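Protein-arginine-phosphatase (Geobacillus stearothermophilus, PDB 4PIC) removes phosphate from phosphorylated arginine side chains of proteins, probably counteracting the arginine kinase McsB, and has almost no activity on phosphotyrosine peptides. Local coordinates at residues Leu6-Thr10 / Met82-His86; Thr10-Cys14 / His63-Gln67; Leu22-Leu28 / Ile137-Ala141. All coordinates share one frame; numbering follows the deposited sequence.

Contact 1 (Leu6-Thr10 / Met82-His86). With PO4 (phosphate ion), chain C.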
ATOM      1  N   LEU A   6     -12.471   8.286   9.691  1.00 10.43           N
ATOM      2  CA  LEU A   6     -11.628   8.219   8.506  1.00 11.39           C
ATOM      3  C   LEU A   6     -11.781   6.854   7.844  1.00 10.29           C
ATOM      4  O   LEU A   6     -11.424   5.831   8.423  1.00 11.64           O
ATOM      5  CB  LEU A   6     -10.168   8.435   8.909  1.00 11.24           C
ATOM      6  CG  LEU A   6      -9.172   8.373   7.755  1.00  9.76           C
ATOM      7  CD1 LEU A   6      -9.386   9.545   6.820  1.00 12.90           C
ATOM      8  CD2 LEU A   6      -7.740   8.346   8.275  1.00 12.71           C
ATOM      9  N   PHE A   7     -12.341   6.834   6.639  1.00  9.73           N
ATOM     10  CA  PHE A   7     -12.477   5.576   5.902  1.00 11.17           C
ATOM     11  C   PHE A   7     -11.286   5.395   4.976  1.00  9.44           C
ATOM     12  O   PHE A   7     -10.844   6.354   4.353  1.00 10.90           O
ATOM     13  CB  PHE A   7     -13.749   5.549   5.058  1.00  9.92           C
ATOM     14  CG  PHE A   7     -15.019   5.519   5.858  1.00 10.18           C
ATOM     15  CD1 PHE A   7     -15.367   4.388   6.584  1.00 10.62           C
ATOM     16  CD2 PHE A   7     -15.884   6.599   5.851  1.00 11.59           C
ATOM     17  CE1 PHE A   7     -16.556   4.348   7.308  1.00 10.81           C
ATOM     18  CE2 PHE A   7     -17.076   6.562   6.571  1.00 10.30           C
ATOM     19  CZ  PHE A   7     -17.408   5.435   7.292  1.00 10.42           C
ATOM     20  N   VAL A   8     -10.770   4.174   4.891  1.00  9.45           N
ATOM     21  CA  VAL A   8      -9.531   3.932   4.147  1.00 10.16           C
ATOM     22  C   VAL A   8      -9.602   2.717   3.209  1.00 10.01           C
ATOM     23  O   VAL A   8     -10.025   1.640   3.622  1.00 10.36           O
ATOM     24  CB  VAL A   8      -8.344   3.739   5.115  1.00 10.03           C
ATOM     25  CG1 VAL A   8      -7.054   3.490   4.320  1.00  9.88           C
ATOM     26  CG2 VAL A   8      -8.178   4.947   6.028  1.00 11.12           C
ATOM     27  N   CYS A   9      -9.200   2.898   1.946  1.00  8.81           N
ATOM     28  CA  CYS A   9      -8.926   1.786   1.033  1.00 11.61           C
ATOM     29  C   CYS A   9      -7.574   2.049   0.389  1.00 10.91           C
ATOM     30  O   CYS A   9      -6.757   2.715   0.997  1.00 10.44           O
ATOM     31  CB  CYS A   9     -10.045   1.557   0.008  1.00 11.63           C
ATOM     32  SG  CYS A   9     -10.432   2.927  -1.100  1.00 11.14           S
ATOM     33  N   THR A  10      -7.317   1.554  -0.819  1.00 10.96           N
ATOM     34  CA  THR A  10      -5.996   1.774  -1.414  1.00 11.90           C
ATOM     35  C   THR A  10      -5.959   3.035  -2.259  1.00  9.32           C
ATOM     36  O   THR A  10      -5.156   3.943  -1.991  1.00 10.37           O
ATOM     37  CB  THR A  10      -5.489   0.564  -2.220  1.00 11.81           C
ATOM     38  OG1 THR A  10      -5.391  -0.562  -1.339  1.00 12.35           O
ATOM     39  CG2 THR A  10      -4.109   0.850  -2.843  1.00 13.90           C
HETATM   40  N   MSE A  82     -11.572  -0.627   4.896  1.00 10.05           N
HETATM   41  CA  MSE A  82     -12.524  -1.396   4.103  1.00 10.81           C
HETATM   42  C   MSE A  82     -12.307  -2.900   4.246  1.00 13.76           C
HETATM   43  O   MSE A  82     -13.244  -3.685   4.113  1.00 14.60           O
HETATM   44  CB  MSE A  82     -12.473  -0.975   2.620  1.00 11.07           C
HETATM   45  CG  MSE A  82     -12.883   0.486   2.350  1.00 11.51           C
HETATM   46 SE   MSE A  82     -14.718   0.946   2.791  1.00 15.34          SE
HETATM   47  CE  MSE A  82     -14.523   1.342   4.664  1.00 12.23           C
ATOM     48  N   THR A  83     -11.062  -3.301   4.489  1.00 13.06           N
ATOM     49  CA  THR A  83     -10.706  -4.720   4.558  1.00 15.07           C
ATOM     50  C   THR A  83      -9.697  -4.939   5.673  1.00 14.18           C
ATOM     51  O   THR A  83      -9.045  -3.993   6.106  1.00 12.54           O
ATOM     52  CB  THR A  83     -10.043  -5.208   3.244  1.00 15.56           C
ATOM     53  OG1 THR A  83      -8.734  -4.632   3.118  1.00 14.36           O
ATOM     54  CG2 THR A  83     -10.881  -4.850   2.022  1.00 16.59           C
ATOM     55  N   SER A  84      -9.530  -6.186   6.103  1.00 17.32           N
ATOM     56  CA  SER A  84      -8.496  -6.508   7.083  1.00 16.71           C
ATOM     57  C   SER A  84      -7.088  -6.226   6.549  1.00 16.27           C
ATOM     58  O   SER A  84      -6.214  -5.768   7.298  1.00 16.69           O
ATOM     59  CB  SER A  84      -8.624  -7.956   7.572  1.00 21.44           C
ATOM     60  OG  SER A  84      -8.507  -8.870   6.503  1.00 28.57           O
ATOM     61  N   GLY A  85      -6.878  -6.472   5.257  1.00 17.09           N
ATOM     62  CA  GLY A  85      -5.605  -6.170   4.621  1.00 16.50           C
ATOM     63  C   GLY A  85      -5.256  -4.707   4.779  1.00 14.29           C
ATOM     64  O   GLY A  85      -4.123  -4.356   5.101  1.00 13.92           O
ATOM     65  N   HIS A  86      -6.242  -3.838   4.571  1.00 13.35           N
ATOM     66  CA  HIS A  86      -6.004  -2.411   4.748  1.00 12.36           C
ATOM     67  C   HIS A  86      -5.723  -2.094   6.210  1.00 12.82           C
ATOM     68  O   HIS A  86      -4.826  -1.303   6.515  1.00 12.74           O
ATOM     69  CB  HIS A  86      -7.204  -1.598   4.269  1.00 11.39           C
ATOM     70  CG  HIS A  86      -7.356  -1.567   2.782  1.00 11.52           C
ATOM     71  ND1 HIS A  86      -8.469  -2.061   2.142  1.00 15.13           N
ATOM     72  CD2 HIS A  86      -6.536  -1.095   1.811  1.00 12.31           C
ATOM     73  CE1 HIS A  86      -8.326  -1.906   0.835  1.00 13.57           C
ATOM     74  NE2 HIS A  86      -7.166  -1.317   0.611  1.00 13.25           N
TER
HETATM   75  P   PO4 C 201      -8.774  -0.486  -3.677  1.00 19.67           P
HETATM   76  O1  PO4 C 201      -8.437   0.961  -3.933  1.00 20.73           O
HETATM   77  O2  PO4 C 201      -7.761  -1.369  -4.361  1.00 22.10           O
HETATM   78  O3  PO4 C 201      -8.795  -0.758  -2.210  1.00 17.14           O
HETATM   79  O4  PO4 C 201     -10.124  -0.757  -4.297  1.00 23.48           O
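The hydroxyl of Thr10 meets the edge of the His86 ring, its OG1 lying in the ring plane 2.7 Å from NE2 in a hydrogen bond whose donor could be either group. With OG1 turned to the side of its own backbone N (chi1 -60°), Thr10 faces the ring and the bound phosphate together; Met89 of the second subunit also packs on it. Thr10 N donates to O3 of that ion over 3.1 Å, and CE1 of His86 comes to 3.3 Å from the same O3. One face of the imidazole is laid against the backbone of the experimentally established nucleophile: Cys9 CA sits almost over the ring centre, 3.7 Å from the centroid, in a CH-pi contact. Were His86 replaced by an alanine, the Thr10 hydroxyl would probably lose this partner and be freer to turn, and the flat surface against the Cys9 backbone would go.

Farther back, Met82 N donates to Val8 O (3.0 Å). The bent side chain of Met82, a selenomethionine in the crystal, places CG 3.8 Å from Cys9 CB and carries CE to Phe7 CD1. His86 itself is set by the start of its helix, where Thr83 is the N-cap and its OG1 accepts from His86 N over 3.0 Å. Arg15, by similarity an active-site residue and here also bonded to the phosphate, touches both Thr83 and His86 from helix 15-25. The contact thus joins the C-terminal ends of the neighbouring parallel strands 3-9 and 78-81 to the start of helix 84-93.

Contact 2 (Thr10-Cys14 / His63-Gln67). With PO4 (phosphate ion), chain C.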
ATOM      1  N   THR A  10      -7.317   1.554  -0.819  1.00 10.96           N
ATOM      2  CA  THR A  10      -5.996   1.774  -1.414  1.00 11.90           C
ATOM      3  C   THR A  10      -5.959   3.035  -2.259  1.00  9.32           C
ATOM      4  O   THR A  10      -5.156   3.943  -1.991  1.00 10.37           O
ATOM      5  CB  THR A  10      -5.489   0.564  -2.220  1.00 11.81           C
ATOM      6  OG1 THR A  10      -5.391  -0.562  -1.339  1.00 12.35           O
ATOM      7  CG2 THR A  10      -4.109   0.850  -2.843  1.00 13.90           C
ATOM      8  N   GLY A  11      -6.811   3.102  -3.280  1.00 12.13           N
ATOM      9  CA  GLY A  11      -6.761   4.200  -4.232  1.00 12.51           C
ATOM     10  C   GLY A  11      -7.620   5.398  -3.859  1.00 12.66           C
ATOM     11  O   GLY A  11      -7.487   6.467  -4.462  1.00 12.24           O
ATOM     12  N   ASN A  12      -8.490   5.226  -2.861  1.00 11.56           N
ATOM     13  CA  ASN A  12      -9.424   6.271  -2.429  1.00 11.78           C
ATOM     14  C   ASN A  12     -10.241   6.807  -3.608  1.00 12.06           C
ATOM     15  O   ASN A  12     -10.451   8.020  -3.729  1.00 12.25           O
ATOM     16  CB  ASN A  12      -8.674   7.404  -1.726  1.00 11.31           C
ATOM     17  CG  ASN A  12      -9.599   8.386  -1.022  1.00 11.38           C
ATOM     18  OD1 ASN A  12      -9.363   9.603  -1.057  1.00 11.96           O
ATOM     19  ND2 ASN A  12     -10.648   7.876  -0.370  1.00 12.84           N
ATOM     20  N   THR A  13     -10.686   5.897  -4.474  1.00 11.27           N
ATOM     21  CA  THR A  13     -11.576   6.264  -5.589  1.00 11.31           C
ATOM     22  C   THR A  13     -12.862   5.443  -5.599  1.00 13.37           C
ATOM     23  O   THR A  13     -13.855   5.850  -6.204  1.00 13.45           O
ATOM     24  CB  THR A  13     -10.910   6.118  -6.980  1.00 14.86           C
ATOM     25  OG1 THR A  13     -10.473   4.767  -7.167  1.00 15.01           O
ATOM     26  CG2 THR A  13      -9.725   7.064  -7.121  1.00 13.96           C
ATOM     27  N   CYS A  14     -12.853   4.297  -4.924  1.00 12.76           N
ATOM     28  CA  CYS A  14     -13.984   3.382  -5.006  1.00 13.57           C
ATOM     29  C   CYS A  14     -14.683   3.131  -3.662  1.00 11.89           C
ATOM     30  O   CYS A  14     -15.654   3.812  -3.337  1.00 12.55           O
ATOM     31  CB  CYS A  14     -13.560   2.104  -5.732  1.00 13.04           C
ATOM     32  SG  CYS A  14     -12.973   2.468  -7.419  1.00 17.33           S
ATOM     33  N   HIS A  63     -15.919  14.510  -4.449  1.00 25.71           N
ATOM     34  CA  HIS A  63     -14.831  13.749  -3.856  1.00 22.97           C
ATOM     35  C   HIS A  63     -13.529  14.063  -4.570  1.00 19.36           C
ATOM     36  O   HIS A  63     -13.487  14.104  -5.805  1.00 21.69           O
ATOM     37  CB  HIS A  63     -15.078  12.243  -3.938  1.00 21.16           C
ATOM     38  CG  HIS A  63     -13.919  11.430  -3.446  1.00 17.24           C
ATOM     39  ND1 HIS A  63     -13.589  11.346  -2.112  1.00 17.88           N
ATOM     40  CD2 HIS A  63     -12.987  10.708  -4.113  1.00 16.86           C
ATOM     41  CE1 HIS A  63     -12.514  10.588  -1.975  1.00 15.90           C
ATOM     42  NE2 HIS A  63     -12.134  10.185  -3.172  1.00 16.13           N
ATOM     43  N   ARG A  64     -12.476  14.280  -3.783  1.00 18.02           N
ATOM     44  CA  ARG A  64     -11.108  14.363  -4.295  1.00 19.94           C
ATOM     45  C   ARG A  64     -10.276  13.343  -3.547  1.00 15.73           C
ATOM     46  O   ARG A  64     -10.229  13.379  -2.318  1.00 16.58           O
ATOM     47  CB  ARG A  64     -10.493  15.739  -4.021  1.00 25.11           C
ATOM     48  CG  ARG A  64     -11.435  16.919  -4.142  1.00 32.18           C
ATOM     49  CD  ARG A  64     -11.390  17.517  -5.529  1.00 29.56           C
ATOM     50  NE  ARG A  64     -11.628  16.510  -6.558  1.00 30.41           N
ATOM     51  CZ  ARG A  64     -12.072  16.777  -7.778  1.00 32.60           C
ATOM     52  NH1 ARG A  64     -12.336  18.025  -8.133  1.00 38.20           N
ATOM     53  NH2 ARG A  64     -12.260  15.789  -8.642  1.00 34.61           N
ATOM     54  N   SER A  65      -9.605  12.451  -4.273  1.00 15.95           N
ATOM     55  CA  SER A  65      -8.788  11.426  -3.621  1.00 15.09           C
ATOM     56  C   SER A  65      -7.633  12.040  -2.831  1.00 14.01           C
ATOM     57  O   SER A  65      -7.129  13.115  -3.181  1.00 17.09           O
ATOM     58  CB  SER A  65      -8.260  10.418  -4.636  1.00 15.60           C
ATOM     59  OG  SER A  65      -7.296  10.990  -5.508  1.00 15.33           O
ATOM     60  N   SER A  66      -7.250  11.371  -1.746  1.00 14.48           N
ATOM     61  CA  SER A  66      -6.160  11.822  -0.889  1.00 17.74           C
ATOM     62  C   SER A  66      -5.295  10.634  -0.502  1.00 15.33           C
ATOM     63  O   SER A  66      -5.809   9.565  -0.181  1.00 14.10           O
ATOM     64  CB  SER A  66      -6.696  12.448   0.403  1.00 19.81           C
ATOM     65  OG  SER A  66      -7.696  13.413   0.153  1.00 24.42           O
ATOM     66  N   GLN A  67      -3.981  10.826  -0.536  1.00 14.59           N
ATOM     67  CA  GLN A  67      -3.062   9.860   0.052  1.00 13.84           C
ATOM     68  C   GLN A  67      -3.132   9.928   1.574  1.00 13.62           C
ATOM     69  O   GLN A  67      -3.020  11.007   2.165  1.00 15.27           O
ATOM     70  CB  GLN A  67      -1.633  10.144  -0.420  1.00 14.36           C
ATOM     71  CG  GLN A  67      -0.545   9.387   0.333  1.00 14.53           C
ATOM     72  CD  GLN A  67      -0.640   7.884   0.158  1.00 11.85           C
ATOM     73  OE1 GLN A  67      -0.721   7.382  -0.966  1.00 13.79           O
ATOM     74  NE2 GLN A  67      -0.623   7.158   1.278  1.00 11.47           N
TER
HETATM   75  P   PO4 C 201      -8.774  -0.486  -3.677  1.00 19.67           P
HETATM   76  O1  PO4 C 201      -8.437   0.961  -3.933  1.00 20.73           O
HETATM   77  O2  PO4 C 201      -7.761  -1.369  -4.361  1.00 22.10           O
HETATM   78  O3  PO4 C 201      -8.795  -0.758  -2.210  1.00 17.14           O
HETATM   79  O4  PO4 C 201     -10.124  -0.757  -4.297  1.00 23.48           O
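Asn12 O accepts from His63 NE2 over 2.8 Å at an N-H...O angle of 157°, the donor standing tilted from the carbonyl plane. A second bond of equal length leaves the same residue through its side chain: Ser66 N donates to Asn12 OD1, in the plane of the amide carbonyl and on a lone pair. Asn12 is therefore held by its main chain and its side chain at once, against two points of the 63-67 segment. It adopts the left-handed helical conformation, with positive phi. CG stands opposite the backbone N (chi1 -169°), which extends the amide toward Ser65 and Ser66.

The His63 ring approaches edge-on, with Asn12 CG near its plane, and the amide is turned 79° from the ring, nearly perpendicular. CE1 lies 3.4 Å from OD1. Ser65 fills the corner between the two bonds, its CA 3.2 Å from OD1 and its CB 3.4 Å from Asn12 O, while its hydroxyl turns elsewhere, to Ala41 O and Ser44 N. The other end of the buried amide is also satisfied: ND2 is hydrogen-bonded to Ser16 OG and Ser35 OG.

On the phosphate side of the turn, Gly11 N points almost straight at O1 of the ion (2.8 Å). Thr13, a site important for substrate discrimination, brings only a loose methyl contact to Ser65. Residues Cys9 to Arg15 form the phosphate-binding loop (P-loop) of the low molecular weight phosphatases, a cysteine and an arginine with five residues between them, and the clamp on Asn12 is consistent with holding the curve of that loop around the anion.

Contact 3 (Leu22-Leu28 / Ile137-Ala141)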
ATOM      1  N   LEU A  22     -21.788   7.968   2.039  1.00 10.18           N
ATOM      2  CA  LEU A  22     -22.970   7.437   2.712  1.00 12.48           C
ATOM      3  C   LEU A  22     -23.081   7.990   4.121  1.00 10.95           C
ATOM      4  O   LEU A  22     -24.173   8.336   4.567  1.00 11.40           O
ATOM      5  CB  LEU A  22     -22.934   5.907   2.734  1.00 11.08           C
ATOM      6  CG  LEU A  22     -23.206   5.265   1.377  1.00 11.15           C
ATOM      7  CD1 LEU A  22     -22.751   3.820   1.414  1.00 12.84           C
ATOM      8  CD2 LEU A  22     -24.696   5.355   1.070  1.00 13.58           C
ATOM      9  N   LEU A  23     -21.965   8.087   4.830  1.00 10.65           N
ATOM     10  CA  LEU A  23     -22.035   8.571   6.205  1.00 12.12           C
ATOM     11  C   LEU A  23     -22.299  10.069   6.220  1.00 12.56           C
ATOM     12  O   LEU A  23     -23.137  10.548   6.995  1.00 13.07           O
ATOM     13  CB  LEU A  23     -20.756   8.227   6.983  1.00 12.44           C
ATOM     14  CG  LEU A  23     -20.691   8.710   8.437  1.00 11.74           C
ATOM     15  CD1 LEU A  23     -21.891   8.194   9.231  1.00 14.74           C
ATOM     16  CD2 LEU A  23     -19.368   8.290   9.080  1.00 13.12           C
ATOM     17  N   GLU A  24     -21.616  10.807   5.350  1.00 13.76           N
ATOM     18  CA  GLU A  24     -21.754  12.257   5.305  1.00 13.98           C
ATOM     19  C   GLU A  24     -23.179  12.650   4.938  1.00 15.25           C
ATOM     20  O   GLU A  24     -23.715  13.634   5.461  1.00 15.57           O
ATOM     21  CB  GLU A  24     -20.744  12.855   4.313  1.00 16.36           C
ATOM     22  CG  GLU A  24     -20.838  14.367   4.123  1.00 21.61           C
ATOM     23  CD  GLU A  24     -20.399  15.163   5.344  1.00 27.57           C
ATOM     24  OE1 GLU A  24     -19.815  14.576   6.283  1.00 28.86           O
ATOM     25  OE2 GLU A  24     -20.641  16.390   5.362  1.00 34.27           O
ATOM     26  N   ASN A  25     -23.810  11.859   4.077  1.00 13.99           N
ATOM     27  CA  ASN A  25     -25.188  12.141   3.672  1.00 14.82           C
ATOM     28  C   ASN A  25     -26.159  12.171   4.846  1.00 16.55           C
ATOM     29  O   ASN A  25     -27.191  12.838   4.782  1.00 16.46           O
ATOM     30  CB  ASN A  25     -25.681  11.128   2.638  1.00 15.41           C
ATOM     31  CG  ASN A  25     -26.857  11.647   1.837  1.00 19.62           C
ATOM     32  OD1 ASN A  25     -26.842  12.780   1.355  1.00 21.27           O
ATOM     33  ND2 ASN A  25     -27.877  10.821   1.690  1.00 20.96           N
ATOM     34  N   LYS A  26     -25.840  11.444   5.911  1.00 12.80           N
ATOM     35  CA  LYS A  26     -26.714  11.417   7.087  1.00 15.16           C
ATOM     36  C   LYS A  26     -26.657  12.701   7.905  1.00 16.74           C
ATOM     37  O   LYS A  26     -27.557  12.960   8.712  1.00 17.18           O
ATOM     38  CB  LYS A  26     -26.371  10.236   7.989  1.00 17.06           C
ATOM     39  CG  LYS A  26     -26.607   8.870   7.361  1.00 16.03           C
ATOM     40  CD  LYS A  26     -26.151   7.768   8.306  1.00 18.15           C
ATOM     41  CE  LYS A  26     -26.565   6.402   7.795  1.00 21.89           C
ATOM     42  NZ  LYS A  26     -28.052   6.245   7.833  1.00 25.20           N
ATOM     43  N   GLN A  27     -25.592  13.480   7.735  1.00 16.17           N
ATOM     44  CA  GLN A  27     -25.434  14.753   8.445  1.00 20.31           C
ATOM     45  C   GLN A  27     -25.624  14.582   9.951  1.00 17.36           C
ATOM     46  O   GLN A  27     -26.401  15.308  10.597  1.00 17.77           O
ATOM     47  CB  GLN A  27     -26.408  15.794   7.889  1.00 20.72           C
ATOM     48  CG  GLN A  27     -26.033  16.266   6.491  1.00 21.98           C
ATOM     49  CD  GLN A  27     -24.806  17.153   6.499  1.00 29.69           C
ATOM     50  OE1 GLN A  27     -24.812  18.231   7.096  1.00 34.41           O
ATOM     51  NE2 GLN A  27     -23.742  16.705   5.839  1.00 29.04           N
ATOM     52  N   LEU A  28     -24.936  13.596  10.510  1.00 14.54           N
ATOM     53  CA  LEU A  28     -25.058  13.328  11.937  1.00 15.44           C
ATOM     54  C   LEU A  28     -24.359  14.426  12.730  1.00 16.47           C
ATOM     55  O   LEU A  28     -23.188  14.710  12.498  1.00 16.55           O
ATOM     56  CB  LEU A  28     -24.430  11.980  12.286  1.00 14.95           C
ATOM     57  CG  LEU A  28     -24.889  10.726  11.550  1.00 15.57           C
ATOM     58  CD1 LEU A  28     -24.045   9.541  12.021  1.00 15.16           C
ATOM     59  CD2 LEU A  28     -26.372  10.466  11.766  1.00 16.80           C
ATOM     60  N   ILE A 137     -23.090   1.288   7.598  1.00 13.64           N
ATOM     61  CA  ILE A 137     -23.051   2.692   7.972  1.00 12.94           C
ATOM     62  C   ILE A 137     -24.309   3.096   8.739  1.00 13.61           C
ATOM     63  O   ILE A 137     -24.256   3.948   9.639  1.00 13.55           O
ATOM     64  CB  ILE A 137     -22.745   3.562   6.754  1.00 13.44           C
ATOM     65  CG1 ILE A 137     -21.274   3.329   6.380  1.00 14.28           C
ATOM     66  CG2 ILE A 137     -22.997   5.030   7.027  1.00 15.27           C
ATOM     67  CD1 ILE A 137     -20.882   3.956   5.108  1.00 17.69           C
ATOM     68  N   ASP A 138     -25.432   2.450   8.431  1.00 12.94           N
ATOM     69  CA  ASP A 138     -26.631   2.623   9.241  1.00 15.49           C
ATOM     70  C   ASP A 138     -26.344   2.150  10.666  1.00 15.24           C
ATOM     71  O   ASP A 138     -26.696   2.829  11.636  1.00 15.43           O
ATOM     72  CB  ASP A 138     -27.822   1.856   8.650  1.00 17.77           C
ATOM     73  CG  ASP A 138     -28.401   2.525   7.419  1.00 21.10           C
ATOM     74  OD1 ASP A 138     -28.060   3.693   7.143  1.00 20.71           O
ATOM     75  OD2 ASP A 138     -29.223   1.881   6.729  1.00 22.45           O
ATOM     76  N   ARG A 139     -25.693   0.996  10.802  1.00 14.82           N
ATOM     77  CA  ARG A 139     -25.367   0.485  12.135  1.00 16.44           C
ATOM     78  C   ARG A 139     -24.354   1.382  12.823  1.00 16.01           C
ATOM     79  O   ARG A 139     -24.423   1.596  14.032  1.00 15.27           O
ATOM     80  CB  ARG A 139     -24.807  -0.938  12.079  1.00 18.68           C
ATOM     81  CG  ARG A 139     -25.569  -1.899  11.192  1.00 25.52           C
ATOM     82  CD  ARG A 139     -26.567  -2.774  11.916  1.00 31.71           C
ATOM     83  NE  ARG A 139     -27.100  -3.776  10.992  1.00 34.72           N
ATOM     84  CZ  ARG A 139     -28.346  -4.236  11.013  1.00 36.11           C
ATOM     85  NH1 ARG A 139     -29.204  -3.792  11.920  1.00 36.98           N
ATOM     86  NH2 ARG A 139     -28.732  -5.145  10.126  1.00 36.57           N
ATOM     87  N   LEU A 140     -23.403   1.904  12.059  1.00 13.71           N
ATOM     88  CA  LEU A 140     -22.431   2.843  12.602  1.00 12.42           C
ATOM     89  C   LEU A 140     -23.112   4.091  13.151  1.00 14.45           C
ATOM     90  O   LEU A 140     -22.804   4.532  14.267  1.00 13.43           O
ATOM     91  CB  LEU A 140     -21.433   3.234  11.516  1.00 11.49           C
ATOM     92  CG  LEU A 140     -20.406   4.287  11.916  1.00 12.72           C
ATOM     93  CD1 LEU A 140     -19.524   3.714  12.993  1.00 14.81           C
ATOM     94  CD2 LEU A 140     -19.569   4.663  10.706  1.00 12.86           C
ATOM     95  N   ALA A 141     -24.045   4.648  12.379  1.00 13.45           N
ATOM     96  CA  ALA A 141     -24.790   5.825  12.820  1.00 13.82           C
ATOM     97  C   ALA A 141     -25.504   5.552  14.137  1.00 14.57           C
ATOM     98  O   ALA A 141     -25.439   6.351  15.077  1.00 15.60           O
ATOM     99  CB  ALA A 141     -25.784   6.254  11.760  1.00 14.66           C
TER
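Leu23 and Ile137 bring the two backbones closest, CA to CA 6.2 Å, and at Leu28 and Ala141 the separation between CA atoms has widened to 7.6 Å. Ile137 points into the interface and uses both of its branches. Its CD1 end reaches Leu22 CB at 3.7 Å, the two side chains crossing at about a right angle, while its other branch, CG2, lies against the backbone and CB of Leu23. One turn on, the methyls Leu23 CD2 and Leu140 CD2 meet at 4.0 Å. Ala141 offers its CB to Leu28 CD1 (3.7 Å) and to Lys26 CD, so one methyl serves two longer chains.

Lys26 runs extended across this apolar patch and bends only at its last torsion (chi4 -67°), which swings NZ to Asp138 OD1, 2.6 Å away. NZ comes to OD1 on its anti side, 29° out of the carboxylate plane, in a salt bridge at the partly exposed edge of the interface.

Leu23 also rests on Ile5 and Phe7 of strand 3-9 and on Val33 of strand 31-37, and Leu140 touches Phe7 as well, so helices 15-25 and 123-150 pack side by side over one face of the parallel sheet.

Overall arrangement
From the N terminus, strand 3-9 leads into the phosphate-binding loop, and both contact 1 and contact 2 start there, sharing Thr10 and the phosphate. Contact 2 closes the shorter loop, returning at residues 63-67 ahead of helix 70-75; contact 1 closes a longer one, returning after strand 78-81. Contact 3 crosses both, from helix 15-25 within these loops to helix 123-150 far beyond them. Its centre is about 17 Å from that of contact 1, yet Phe7 bridges them, packing on Leu23 and Leu140. Contacts 1 and 2 tie the end of strand 3-9 and the phosphate-binding loop to the start of helix 84-93 and to the loop at 63-67, while contact 3, across the chain's centre, joins two helices.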